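Local coordinates for protein fructose-like phosphotransferase enzyme IIB component 3 (Escherichia coli K12, PDB 4TN5) that probably relays a phosphoryl group from the EIIA component to incoming fructose-like sugar during its uptake through the membrane component EIIC, at residues Met1-Ala6 with Arg55-Ala60; His76-Gln81 with Arg99-Ala104; Val7-Ser12 with Thr64-Ala69; Ala21-Lys26 with Ala86-Pro91. One frame throughout, in Å; residues are numbered along the deposited sequence.

Contact 1 of 4, residues Met1-Ala6 with Arg55-Ala60; sequences MAYLVA and RRADVA
Leu-4 bridges Val-59 and Val-5 bridges Ala-60 in parallel register, with the CA atoms of Val-5 and Ala-60 4.8 Å apart, so strands 3-9 and 59-64 are neighbours inside the sheet of an alpha/beta domain. Val-5 N donates to Val-59 O at 3.3 Å, the regular strand-to-strand bond of the pair. Just ahead of it Asp-58 holds the backbone of Tyr-3 twice. Asp-58 N gives a hydrogen bond to Tyr-3 O (2.9 Å), and Tyr-3 N donates to Asp-58 OD2 (3.0 Å), reaching that oxygen from the anti side and 22° out of the carboxylate plane. The carboxylate thus serves a strand N-H before the Asp-58 chain itself has entered strand geometry. Leu-4 and Val-59 share one face of the sheet, where Leu-4 CD1 lies 3.6 Å from Val-59 CG1 and both residues also touch Val-98 of helix 92-103. On the other face Val-5 CG2 packs 3.7 Å from Ala-60 CB, while Val-5 CG1 leans on the methyl of Ala-57. The tyrosine lies farther out. Its CG is anti to the backbone N (chi1 -180°), its hydroxyl is hydrogen-bonded to Ser-36, and the guanidinium of Arg-56 is stacked on the ring with the planes only 4° apart. The stack is off-centre and counts as a cation-pi contact, with Arg-56 CZ 4.2 Å from the Tyr-3 ring centroid. A salt bridge from NH2 to Asp-53 gives the guanidinium a second tie, while its NH1 lies over the ring's rim, 3.6 Å from Tyr-3 CD2.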
loop_
_atom_site.group_PDB
_atom_site.type_symbol
_atom_site.label_atom_id
_atom_site.label_comp_id
_atom_site.label_asym_id
_atom_site.label_seq_id
_atom_site.Cartn_x
_atom_site.Cartn_y
_atom_site.Cartn_z
HETATM N N MSE A 1 -14.014 20.093 -1.414
HETATM C CA MSE A 1 -14.274 19.685 -2.789
HETATM C C MSE A 1 -13.624 18.338 -3.082
HETATM O O MSE A 1 -13.759 17.797 -4.180
HETATM C CB MSE A 1 -13.764 20.745 -3.767
HETATM C CG MSE A 1 -12.250 20.867 -3.813
HETATM SE SE MSE A 1 -11.649 22.470 -4.745
HETATM C CE MSE A 1 -11.702 23.719 -3.249
ATOM N N ALA A 2 -12.911 17.805 -2.094
ATOM C CA ALA A 2 -12.317 16.480 -2.204
ATOM C C ALA A 2 -13.364 15.425 -1.868
ATOM O O ALA A 2 -14.278 15.679 -1.083
ATOM C CB ALA A 2 -11.119 16.356 -1.278
ATOM N N TYR A 3 -13.234 14.244 -2.463
ATOM C CA TYR A 3 -14.234 13.199 -2.278
ATOM C C TYR A 3 -13.647 11.902 -1.725
ATOM O O TYR A 3 -12.746 11.308 -2.315
ATOM C CB TYR A 3 -14.986 12.935 -3.584
ATOM C CG TYR A 3 -16.042 11.864 -3.465
ATOM C CD1 TYR A 3 -17.075 11.980 -2.544
ATOM C CD2 TYR A 3 -16.010 10.738 -4.274
ATOM C CE1 TYR A 3 -18.044 11.003 -2.431
ATOM C CE2 TYR A 3 -16.974 9.756 -4.169
ATOM C CZ TYR A 3 -17.988 9.893 -3.246
ATOM O OH TYR A 3 -18.951 8.916 -3.138
ATOM N N LEU A 4 -14.188 11.467 -0.591
ATOM C CA LEU A 4 -13.683 10.306 0.129
ATOM C C LEU A 4 -14.712 9.182 0.149
ATOM O O LEU A 4 -15.894 9.424 0.370
ATOM C CB LEU A 4 -13.343 10.715 1.566
ATOM C CG LEU A 4 -12.909 9.653 2.579
ATOM C CD1 LEU A 4 -11.407 9.438 2.540
ATOM C CD2 LEU A 4 -13.361 10.040 3.978
ATOM N N VAL A 5 -14.269 7.953 -0.096
ATOM C CA VAL A 5 -15.121 6.792 0.137
ATOM C C VAL A 5 -14.575 6.019 1.329
ATOM O O VAL A 5 -13.368 6.006 1.566
ATOM C CB VAL A 5 -15.233 5.869 -1.097
ATOM C CG1 VAL A 5 -15.932 6.591 -2.240
ATOM C CG2 VAL A 5 -13.863 5.369 -1.524
ATOM N N ALA A 6 -15.459 5.388 2.090
ATOM C CA ALA A 6 -15.032 4.738 3.320
ATOM C C ALA A 6 -15.755 3.429 3.596
ATOM O O ALA A 6 -16.906 3.240 3.204
ATOM C CB ALA A 6 -15.197 5.682 4.492
ATOM N N ARG A 55 -14.138 4.923 -8.146
ATOM C CA ARG A 55 -13.233 5.270 -9.240
ATOM C C ARG A 55 -13.061 6.786 -9.407
ATOM O O ARG A 55 -12.117 7.247 -10.052
ATOM C CB ARG A 55 -13.705 4.598 -10.540
ATOM C CG ARG A 55 -13.642 3.074 -10.584
ATOM C CD ARG A 55 -14.065 2.543 -11.946
ATOM N NE ARG A 55 -14.032 1.085 -11.995
ATOM C CZ ARG A 55 -12.936 0.369 -12.229
ATOM N NH1 ARG A 55 -11.776 0.974 -12.443
ATOM N NH2 ARG A 55 -13.003 -0.955 -12.246
ATOM N N ARG A 56 -13.953 7.564 -8.806
ATOM C CA ARG A 56 -13.829 9.017 -8.867
ATOM C C ARG A 56 -13.476 9.600 -7.504
ATOM O O ARG A 56 -13.328 10.814 -7.358
ATOM C CB ARG A 56 -15.114 9.652 -9.391
ATOM C CG ARG A 56 -16.234 9.660 -8.381
ATOM C CD ARG A 56 -17.513 10.194 -8.984
ATOM N NE ARG A 56 -18.616 10.092 -8.037
ATOM C CZ ARG A 56 -18.858 10.984 -7.083
ATOM N NH1 ARG A 56 -18.072 12.044 -6.952
ATOM N NH2 ARG A 56 -19.884 10.815 -6.261
ATOM N N ALA A 57 -13.353 8.731 -6.507
ATOM C CA ALA A 57 -12.912 9.152 -5.186
ATOM C C ALA A 57 -11.432 9.498 -5.240
ATOM O O ALA A 57 -10.658 8.837 -5.931
ATOM C CB ALA A 57 -13.164 8.057 -4.166
ATOM N N ASP A 58 -11.043 10.539 -4.514
ATOM C CA ASP A 58 -9.651 10.962 -4.496
ATOM C C ASP A 58 -8.833 10.105 -3.536
ATOM O O ASP A 58 -7.616 9.983 -3.679
ATOM C CB ASP A 58 -9.548 12.439 -4.119
ATOM C CG ASP A 58 -10.269 13.341 -5.101
ATOM O OD1 ASP A 58 -9.648 13.741 -6.109
ATOM O OD2 ASP A 58 -11.456 13.651 -4.865
ATOM N N VAL A 59 -9.515 9.505 -2.565
ATOM C CA VAL A 59 -8.868 8.652 -1.575
ATOM C C VAL A 59 -9.916 7.824 -0.834
ATOM O O VAL A 59 -11.049 8.266 -0.645
ATOM C CB VAL A 59 -8.028 9.487 -0.574
ATOM C CG1 VAL A 59 -8.907 10.475 0.172
ATOM C CG2 VAL A 59 -7.264 8.590 0.396
ATOM N N ALA A 60 -9.543 6.610 -0.438
ATOM C CA ALA A 60 -10.429 5.758 0.341
ATOM C C ALA A 60 -9.941 5.647 1.781
ATOM O O ALA A 60 -8.746 5.754 2.050
ATOM C CB ALA A 60 -10.532 4.379 -0.294
#

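Contact 2 of 4, residues His76-Gln81 with Arg99-Ala104; sequences HCRYVQ and RKVLSA
Arg-78, just before strand 79-82, faces Val-101 of helix 92-103, their CB bonds directed at each other and their CA atoms 6.3 Å apart. Val-101 presents its two methyls to different partners. CG1 is anti to the backbone N (chi1 174°) and lies 3.5 Å from Arg-78 CB, with Tyr-79 N also close at 3.8 Å. The other methyl, CG2, meets Val-80 CG2 at 3.6 Å, and the two valine side chains cross obliquely. Thr-108 and Leu-110 of strand 108-111 also touch Val-101, which is buried. Arg-78 continues from this apolar patch to the end of the helix. Its CG is anti to the carbonyl carbon (chi1 -63°), and from CG to NE the chain is extended, which carries the guanidinium to the carbonyls at the helix end. Several atoms here are too crowded for their exact placing to be trusted. With that doubt, the model puts Ala-104 O near the guanidinium plane, at its edge, and gives bonds to it from Arg-78 NH1 and Arg-78 NH2, the second of them weak. The general setting is clearer: a cationic group beside backbone carbonyls at a helix C terminus, where the helix dipole would probably favour it. Tyr-79 directs its CB away from the helix, on the other side of the strand, and its ring meets that of His-109. Strand 79-82 and strand 108-111 are parallel neighbours, and this is the packing of a beta-alpha-beta crossover, with helix 92-103, the second helix of the connection, packed on the sheet.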
loop_
_atom_site.group_PDB
_atom_site.type_symbol
_atom_site.label_atom_id
_atom_site.label_comp_id
_atom_site.label_asym_id
_atom_site.label_seq_id
_atom_site.Cartn_x
_atom_site.Cartn_y
_atom_site.Cartn_z
ATOM N N HIS A 76 -6.569 -0.134 -6.676
ATOM C CA HIS A 76 -6.081 0.971 -7.499
ATOM C C HIS A 76 -6.480 2.334 -6.947
ATOM O O HIS A 76 -6.617 3.302 -7.696
ATOM C CB HIS A 76 -6.561 0.830 -8.944
ATOM C CG HIS A 76 -6.007 -0.367 -9.648
ATOM N ND1 HIS A 76 -4.662 -0.519 -9.905
ATOM C CD2 HIS A 76 -6.615 -1.463 -10.159
ATOM C CE1 HIS A 76 -4.464 -1.662 -10.537
ATOM N NE2 HIS A 76 -5.633 -2.253 -10.704
ATOM N N CYS A 77 -6.657 2.409 -5.633
ATOM C CA CYS A 77 -7.012 3.665 -4.992
ATOM C C CYS A 77 -5.918 4.114 -4.036
ATOM O O CYS A 77 -5.219 3.292 -3.446
ATOM C CB CYS A 77 -8.326 3.522 -4.218
ATOM S SG CYS A 77 -9.675 2.761 -5.146
ATOM N N ARG A 78 -5.764 5.425 -3.900
ATOM C CA ARG A 78 -5.021 5.971 -2.782
ATOM C C ARG A 78 -5.874 5.667 -1.568
ATOM O O ARG A 78 -7.061 5.986 -1.561
ATOM C CB ARG A 78 -4.900 7.484 -2.914
ATOM C CG ARG A 78 -4.137 7.980 -4.120
ATOM C CD ARG A 78 -4.270 9.488 -4.214
ATOM N NE ARG A 78 -3.315 10.073 -5.146
ATOM C CZ ARG A 78 -2.120 10.528 -4.791
ATOM N NH1 ARG A 78 -1.729 10.456 -3.525
ATOM N NH2 ARG A 78 -1.308 11.045 -5.701
ATOM N N TYR A 79 -5.301 5.041 -0.546
ATOM C CA TYR A 79 -6.082 4.809 0.665
ATOM C C TYR A 79 -5.292 4.713 1.965
ATOM O O TYR A 79 -4.095 4.427 1.973
ATOM C CB TYR A 79 -7.035 3.609 0.508
ATOM C CG TYR A 79 -6.393 2.238 0.494
ATOM C CD1 TYR A 79 -6.029 1.606 1.677
ATOM C CD2 TYR A 79 -6.193 1.557 -0.699
ATOM C CE1 TYR A 79 -5.457 0.347 1.670
ATOM C CE2 TYR A 79 -5.624 0.296 -0.715
ATOM C CZ TYR A 79 -5.258 -0.303 0.472
ATOM O OH TYR A 79 -4.691 -1.556 0.461
ATOM N N VAL A 80 -5.996 4.976 3.060
ATOM C CA VAL A 80 -5.470 4.791 4.400
ATOM C C VAL A 80 -6.279 3.693 5.072
ATOM O O VAL A 80 -7.509 3.706 5.025
ATOM C CB VAL A 80 -5.597 6.078 5.235
ATOM C CG1 VAL A 80 -5.082 5.852 6.648
ATOM C CG2 VAL A 80 -4.850 7.216 4.567
ATOM N N GLN A 81 -5.595 2.736 5.684
ATOM C CA GLN A 81 -6.278 1.664 6.394
ATOM C C GLN A 81 -5.883 1.632 7.864
ATOM O O GLN A 81 -4.709 1.771 8.206
ATOM C CB GLN A 81 -6.000 0.308 5.740
ATOM C CG GLN A 81 -6.663 -0.862 6.453
ATOM C CD GLN A 81 -6.611 -2.146 5.651
ATOM O OE1 GLN A 81 -6.443 -2.124 4.432
ATOM N NE2 GLN A 81 -6.757 -3.276 6.333
ATOM N N ARG A 99 -4.947 13.082 4.388
ATOM C CA ARG A 99 -4.690 14.303 3.633
ATOM C C ARG A 99 -3.289 14.281 3.022
ATOM O O ARG A 99 -3.034 14.934 2.012
ATOM C CB ARG A 99 -4.917 15.537 4.508
ATOM C CG ARG A 99 -5.412 16.755 3.738
ATOM C CD ARG A 99 -5.853 17.876 4.677
ATOM N NE ARG A 99 -6.571 18.939 3.975
ATOM C CZ ARG A 99 -5.985 19.874 3.235
ATOM N NH1 ARG A 99 -4.666 19.875 3.091
ATOM N NH2 ARG A 99 -6.714 20.806 2.635
ATOM N N LYS A 100 -2.386 13.517 3.631
ATOM C CA LYS A 100 -1.086 13.245 3.019
ATOM C C LYS A 100 -1.250 12.379 1.775
ATOM O O LYS A 100 -0.814 12.753 0.687
ATOM C CB LYS A 100 -0.134 12.556 4.002
ATOM C CG LYS A 100 0.243 13.379 5.225
ATOM C CD LYS A 100 1.149 12.588 6.158
ATOM C CE LYS A 100 2.494 13.273 6.362
ATOM N NZ LYS A 100 2.722 13.631 7.791
ATOM N N VAL A 101 -1.890 11.225 1.949
ATOM C CA VAL A 101 -2.169 10.302 0.853
ATOM C C VAL A 101 -2.902 11.020 -0.279
ATOM O O VAL A 101 -2.687 10.738 -1.458
ATOM C CB VAL A 101 -3.000 9.097 1.347
ATOM C CG1 VAL A 101 -3.421 8.216 0.189
ATOM C CG2 VAL A 101 -2.204 8.295 2.366
ATOM N N LEU A 102 -3.756 11.966 0.096
ATOM C CA LEU A 102 -4.420 12.840 -0.860
ATOM C C LEU A 102 -3.399 13.757 -1.531
ATOM O O LEU A 102 -3.413 13.937 -2.748
ATOM C CB LEU A 102 -5.481 13.673 -0.139
ATOM C CG LEU A 102 -6.376 14.619 -0.938
ATOM C CD1 LEU A 102 -7.045 13.888 -2.082
ATOM C CD2 LEU A 102 -7.415 15.242 -0.019
ATOM N N SER A 103 -2.505 14.321 -0.723
ATOM C CA SER A 103 -1.503 15.270 -1.203
ATOM C C SER A 103 -0.379 14.611 -2.001
ATOM O O SER A 103 -0.098 15.016 -3.129
ATOM C CB SER A 103 -0.907 16.051 -0.028
ATOM O OG SER A 103 0.285 16.717 -0.405
ATOM N N ALA A 104 0.256 13.604 -1.401
ATOM C CA ALA A 104 1.414 12.921 -1.986
ATOM C C ALA A 104 1.205 12.554 -3.457
ATOM O O ALA A 104 0.144 12.062 -3.831
ATOM C CB ALA A 104 1.781 11.697 -1.152
#

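Contact 3 of 4, residues Val7-Ser12 with Thr64-Ala69; sequences VTACVS and TDIELA
At the end of the strand that leads into the active-site loop, Ala-9 pairs with Thr-64 in a parallel bridge, their CA atoms 4.7 Å apart. Ala-9 CB is the meeting point of three partners: Thr-64 OG1 at 3.4 Å, Ile-66 CG1 at 3.7 Å and Leu-68 CD2 at 3.6 Å. That same Leu-68 methyl also touches Val-7 CG1, the two side chains running antiparallel alongside each other. Cys-10, inferred to be the phosphocysteine intermediate, follows directly; its CB points away from segment 64-69, and its side chain touches His-16 and Thr-17. As in other alpha/beta phosphoryl-transfer domains, the reactive residue thus sits at the C-terminal end of a parallel strand. Thr-64 OG1, anti to its own backbone N (chi1 177°), donates to Ile-66 O at 2.9 Å from 47° above the carbonyl plane, which ties the turn after strand 59-64 back on itself. An alanine here would probably leave Ile-66 O without this mate, open a gap beside Ala-9 CB and let the turn move. Farther out, Val-11 CG1 and Ile-66 CG2 are 3.4 Å apart, a close approach for two methyls. Asp-65 OD1 accepts a hydrogen bond from Ile-84 N.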
loop_
_atom_site.group_PDB
_atom_site.type_symbol
_atom_site.label_atom_id
_atom_site.label_comp_id
_atom_site.label_asym_id
_atom_site.label_seq_id
_atom_site.Cartn_x
_atom_site.Cartn_y
_atom_site.Cartn_z
ATOM N N VAL A 7 -15.059 2.527 4.276
ATOM C CA VAL A 7 -15.653 1.283 4.733
ATOM C C VAL A 7 -15.299 1.050 6.195
ATOM O O VAL A 7 -14.124 0.981 6.557
ATOM C CB VAL A 7 -15.181 0.075 3.905
ATOM C CG1 VAL A 7 -15.760 -1.207 4.475
ATOM C CG2 VAL A 7 -15.577 0.236 2.446
ATOM N N THR A 8 -16.322 0.948 7.034
ATOM C CA THR A 8 -16.122 0.622 8.437
ATOM C C THR A 8 -16.590 -0.807 8.680
ATOM O O THR A 8 -17.674 -1.193 8.244
ATOM C CB THR A 8 -16.885 1.588 9.359
ATOM O OG1 THR A 8 -18.285 1.532 9.062
ATOM C CG2 THR A 8 -16.393 3.011 9.155
ATOM N N ALA A 9 -15.772 -1.597 9.366
ATOM C CA ALA A 9 -16.101 -3.004 9.561
ATOM C C ALA A 9 -15.800 -3.514 10.963
ATOM O O ALA A 9 -14.744 -3.235 11.532
ATOM C CB ALA A 9 -15.395 -3.860 8.525
ATOM N N CYS A 10 -16.741 -4.274 11.508
ATOM C CA CYS A 10 -16.575 -4.910 12.806
ATOM C C CYS A 10 -17.394 -6.188 12.888
ATOM O O CYS A 10 -18.572 -6.187 12.537
ATOM C CB CYS A 10 -17.021 -3.976 13.925
ATOM S SG CYS A 10 -17.131 -4.823 15.515
ATOM N N VAL A 11 -16.782 -7.276 13.349
ATOM C CA VAL A 11 -17.529 -8.511 13.561
ATOM C C VAL A 11 -18.555 -8.376 14.674
ATOM O O VAL A 11 -19.662 -8.900 14.568
ATOM C CB VAL A 11 -16.624 -9.731 13.885
ATOM C CG1 VAL A 11 -15.842 -10.157 12.668
ATOM C CG2 VAL A 11 -15.689 -9.433 15.067
ATOM N N SER A 12 -18.192 -7.678 15.745
ATOM C CA SER A 12 -19.042 -7.674 16.926
ATOM C C SER A 12 -20.189 -6.688 16.782
ATOM O O SER A 12 -20.244 -5.651 17.448
ATOM C CB SER A 12 -18.250 -7.437 18.219
ATOM O OG SER A 12 -18.171 -6.063 18.512
ATOM N N THR A 64 -11.133 -0.826 9.598
ATOM C CA THR A 64 -11.521 -2.214 9.810
ATOM C C THR A 64 -10.530 -3.028 10.634
ATOM O O THR A 64 -9.315 -2.848 10.538
ATOM C CB THR A 64 -11.752 -2.936 8.468
ATOM O OG1 THR A 64 -12.074 -4.311 8.710
ATOM C CG2 THR A 64 -10.509 -2.855 7.592
ATOM N N ASP A 65 -11.072 -3.926 11.448
ATOM C CA ASP A 65 -10.272 -4.917 12.144
ATOM C C ASP A 65 -10.188 -6.138 11.243
ATOM O O ASP A 65 -9.154 -6.799 11.156
ATOM C CB ASP A 65 -10.948 -5.318 13.456
ATOM C CG ASP A 65 -11.309 -4.125 14.318
ATOM O OD1 ASP A 65 -10.529 -3.151 14.348
ATOM O OD2 ASP A 65 -12.378 -4.162 14.962
ATOM N N ILE A 66 -11.293 -6.412 10.557
ATOM C CA ILE A 66 -11.478 -7.664 9.837
ATOM C C ILE A 66 -11.098 -7.601 8.363
ATOM O O ILE A 66 -10.540 -6.613 7.887
ATOM C CB ILE A 66 -12.938 -8.128 9.935
ATOM C CG1 ILE A 66 -13.848 -7.188 9.139
ATOM C CG2 ILE A 66 -13.364 -8.168 11.383
ATOM C CD1 ILE A 66 -15.283 -7.651 9.053
ATOM N N GLU A 67 -11.413 -8.679 7.653
ATOM C CA GLU A 67 -11.153 -8.787 6.228
ATOM C C GLU A 67 -12.360 -8.260 5.464
ATOM O O GLU A 67 -13.451 -8.823 5.552
ATOM C CB GLU A 67 -10.907 -10.250 5.864
ATOM C CG GLU A 67 -9.812 -10.911 6.686
ATOM C CD GLU A 67 -9.457 -12.294 6.181
ATOM O OE1 GLU A 67 -9.426 -12.485 4.948
ATOM O OE2 GLU A 67 -9.210 -13.190 7.018
ATOM N N LEU A 68 -12.165 -7.174 4.723
ATOM C CA LEU A 68 -13.254 -6.554 3.978
ATOM C C LEU A 68 -13.715 -7.408 2.806
ATOM O O LEU A 68 -12.898 -7.932 2.049
ATOM C CB LEU A 68 -12.838 -5.181 3.445
ATOM C CG LEU A 68 -12.435 -4.099 4.444
ATOM C CD1 LEU A 68 -12.126 -2.803 3.712
ATOM C CD2 LEU A 68 -13.535 -3.897 5.463
ATOM N N ALA A 69 -15.027 -7.541 2.662
ATOM C CA ALA A 69 -15.589 -8.076 1.436
ATOM C C ALA A 69 -15.358 -7.018 0.371
ATOM O O ALA A 69 -15.587 -5.832 0.609
ATOM C CB ALA A 69 -17.069 -8.352 1.601
#

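Contact 4 of 4, residues Ala21-Lys26 with Ala86-Pro91; sequences AERLEK and AFLREP
Leu-24 and Phe-87 form the close-packed inner half of this contact between helix 18-30 and helix 84-89. Leu-24 CB lies 3.9 Å from Phe-87 CZ and the two side chains cross at about a right angle, while Leu-24 CD1 comes within 4.1 Å of the same ring atom. The CG of Phe-87 is anti to its backbone N (chi1 174°), which starts the ring toward helix 18-30. Arg-23 adds its own CB, 3.9 Å from Phe-87 CE2. Beneath this pair lies the sheet: Leu-24 touches Leu-61 and Ile-63, and Phe-87 also touches Ile-63, so both helices cover the same face of the alpha/beta sandwich, joined through strand 59-64. On the solvent side the contact rests on one arginine, Arg-23, bent at chi2 and chi3 and lying against Leu-88 and Pro-91. Arg-23 NH2 is 2.5 Å from Leu-88 O. The same Arg-23 NH2 lies 3.3 Å from Leu-88 CD2, and Pro-91 CG is next to Arg-23 NE. The carbonyl belongs to the last turn before Glu-90 leaves the helix, an end whose partial negative charge would probably attract the cation. An alanine in place of Arg-23 would keep CB against Phe-87 but is likely to leave Leu-88 O without its charged neighbour and to open a gap beside Pro-91 CG. Also on the exposed side, Arg-89 turns its CB away from helix 18-30 and forms a salt bridge with Glu-113.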
loop_
_atom_site.group_PDB
_atom_site.type_symbol
_atom_site.label_atom_id
_atom_site.label_comp_id
_atom_site.label_asym_id
_atom_site.label_seq_id
_atom_site.Cartn_x
_atom_site.Cartn_y
_atom_site.Cartn_z
ATOM N N ALA A 21 -18.565 5.261 11.535
ATOM C CA ALA A 21 -19.137 5.951 10.388
ATOM C C ALA A 21 -19.644 7.322 10.812
ATOM O O ALA A 21 -19.515 8.299 10.075
ATOM C CB ALA A 21 -20.268 5.131 9.790
ATOM N N GLU A 22 -20.219 7.382 12.010
ATOM C CA GLU A 22 -20.733 8.627 12.569
ATOM C C GLU A 22 -19.645 9.684 12.688
ATOM O O GLU A 22 -19.782 10.788 12.160
ATOM C CB GLU A 22 -21.354 8.374 13.945
ATOM C CG GLU A 22 -21.929 9.609 14.627
ATOM C CD GLU A 22 -23.141 10.182 13.917
ATOM O OE1 GLU A 22 -23.701 9.504 13.030
ATOM O OE2 GLU A 22 -23.542 11.314 14.257
ATOM N N ARG A 23 -18.569 9.338 13.388
ATOM C CA ARG A 23 -17.479 10.274 13.623
ATOM C C ARG A 23 -16.872 10.751 12.310
ATOM O O ARG A 23 -16.539 11.921 12.170
ATOM C CB ARG A 23 -16.403 9.648 14.517
ATOM C CG ARG A 23 -15.309 10.622 14.933
ATOM C CD ARG A 23 -15.160 10.690 16.447
ATOM N NE ARG A 23 -14.411 9.561 16.996
ATOM C CZ ARG A 23 -14.654 9.005 18.180
ATOM N NH1 ARG A 23 -15.634 9.456 18.943
ATOM N NH2 ARG A 23 -13.919 7.990 18.602
ATOM N N LEU A 24 -16.758 9.848 11.342
ATOM C CA LEU A 24 -16.145 10.184 10.062
ATOM C C LEU A 24 -17.006 11.137 9.236
ATOM O O LEU A 24 -16.491 12.063 8.610
ATOM C CB LEU A 24 -15.848 8.919 9.260
ATOM C CG LEU A 24 -15.091 9.156 7.956
ATOM C CD1 LEU A 24 -13.754 9.814 8.243
ATOM C CD2 LEU A 24 -14.893 7.848 7.227
ATOM N N GLU A 25 -18.315 10.901 9.236
ATOM C CA GLU A 25 -19.252 11.751 8.506
ATOM C C GLU A 25 -19.137 13.203 8.962
ATOM O O GLU A 25 -19.227 14.126 8.155
ATOM C CB GLU A 25 -20.686 11.250 8.691
ATOM C CG GLU A 25 -21.680 11.807 7.681
ATOM C CD GLU A 25 -22.483 10.717 6.997
ATOM O OE1 GLU A 25 -22.295 9.533 7.347
ATOM O OE2 GLU A 25 -23.293 11.042 6.103
ATOM N N LYS A 26 -18.916 13.400 10.257
ATOM C CA LYS A 26 -18.784 14.748 10.802
ATOM C C LYS A 26 -17.335 15.236 10.852
ATOM O O LYS A 26 -17.087 16.425 11.006
ATOM C CB LYS A 26 -19.493 14.876 12.156
ATOM C CG LYS A 26 -18.585 15.006 13.365
ATOM C CD LYS A 26 -19.370 14.733 14.635
ATOM C CE LYS A 26 -18.463 14.332 15.777
ATOM N NZ LYS A 26 -19.219 14.263 17.061
ATOM N N ALA A 86 -8.662 1.994 16.743
ATOM C CA ALA A 86 -7.641 3.008 16.465
ATOM C C ALA A 86 -8.212 4.332 15.945
ATOM O O ALA A 86 -7.787 5.412 16.366
ATOM C CB ALA A 86 -6.611 2.475 15.498
ATOM N N PHE A 87 -9.160 4.248 15.019
ATOM C CA PHE A 87 -9.833 5.436 14.509
ATOM C C PHE A 87 -10.616 6.092 15.633
ATOM O O PHE A 87 -10.710 7.320 15.715
ATOM C CB PHE A 87 -10.778 5.067 13.367
ATOM C CG PHE A 87 -11.613 6.215 12.878
ATOM C CD1 PHE A 87 -11.078 7.156 12.018
ATOM C CD2 PHE A 87 -12.932 6.349 13.277
ATOM C CE1 PHE A 87 -11.841 8.211 11.565
ATOM C CE2 PHE A 87 -13.700 7.404 12.827
ATOM C CZ PHE A 87 -13.153 8.335 11.970
ATOM N N LEU A 88 -11.173 5.260 16.504
ATOM C CA LEU A 88 -11.942 5.767 17.627
ATOM C C LEU A 88 -11.104 6.522 18.661
ATOM O O LEU A 88 -11.463 7.642 19.040
ATOM C CB LEU A 88 -12.774 4.667 18.293
ATOM C CG LEU A 88 -13.963 4.136 17.490
ATOM C CD1 LEU A 88 -14.834 3.249 18.370
ATOM C CD2 LEU A 88 -14.775 5.282 16.908
ATOM N N ARG A 89 -9.987 5.936 19.101
ATOM C CA ARG A 89 -9.253 6.517 20.231
ATOM C C ARG A 89 -8.777 7.893 19.815
ATOM O O ARG A 89 -8.977 8.864 20.533
ATOM C CB ARG A 89 -8.125 5.630 20.746
ATOM C CG ARG A 89 -6.784 5.702 20.056
ATOM C CD ARG A 89 -5.960 4.635 20.726
ATOM N NE ARG A 89 -6.489 3.296 20.416
ATOM C CZ ARG A 89 -6.105 2.587 19.356
ATOM N NH1 ARG A 89 -5.196 3.080 18.538
ATOM N NH2 ARG A 89 -6.591 1.384 19.119
ATOM N N GLU A 90 -8.144 7.978 18.652
ATOM C CA GLU A 90 -7.720 9.272 18.142
ATOM C C GLU A 90 -7.822 9.421 16.627
ATOM O O GLU A 90 -6.981 8.912 15.877
ATOM C CB GLU A 90 -6.286 9.531 18.606
ATOM C CG GLU A 90 -5.825 10.953 18.309
ATOM C CD GLU A 90 -4.444 11.252 18.850
ATOM O OE1 GLU A 90 -3.485 10.567 18.446
ATOM O OE2 GLU A 90 -4.321 12.174 19.686
ATOM N N PRO A 91 -8.854 10.144 16.177
ATOM C CA PRO A 91 -9.169 10.252 14.751
ATOM C C PRO A 91 -8.389 11.299 13.937
ATOM O O PRO A 91 -8.345 11.155 12.718
ATOM C CB PRO A 91 -10.673 10.580 14.754
ATOM C CG PRO A 91 -11.050 10.868 16.217
ATOM C CD PRO A 91 -9.777 10.933 17.004
#

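From the N terminus, strand 3-9 enters contacts 1 and 3 in turn, then helix 18-30 opens contact 4. Contact 1 closes first, at 55-60, contact 3 next at 64-69, so these two cross along the same pair of strands. Contact 2 opens after both have closed, at 76-81. Contact 4 closes at 86-91, crossing contacts 1, 3 and 2, and contact 2 closes last, at 99-104. None nests within another. Contact 2 holds helix 92-103 on strand 79-82, contact 3 the loop after strand 59-64 on strand 3-9, and contact 4 joins helix 18-30 to helix 84-89. Contacts 1 and 2 meet where Ala-60 N lies 2.8 Å from Arg-78 O.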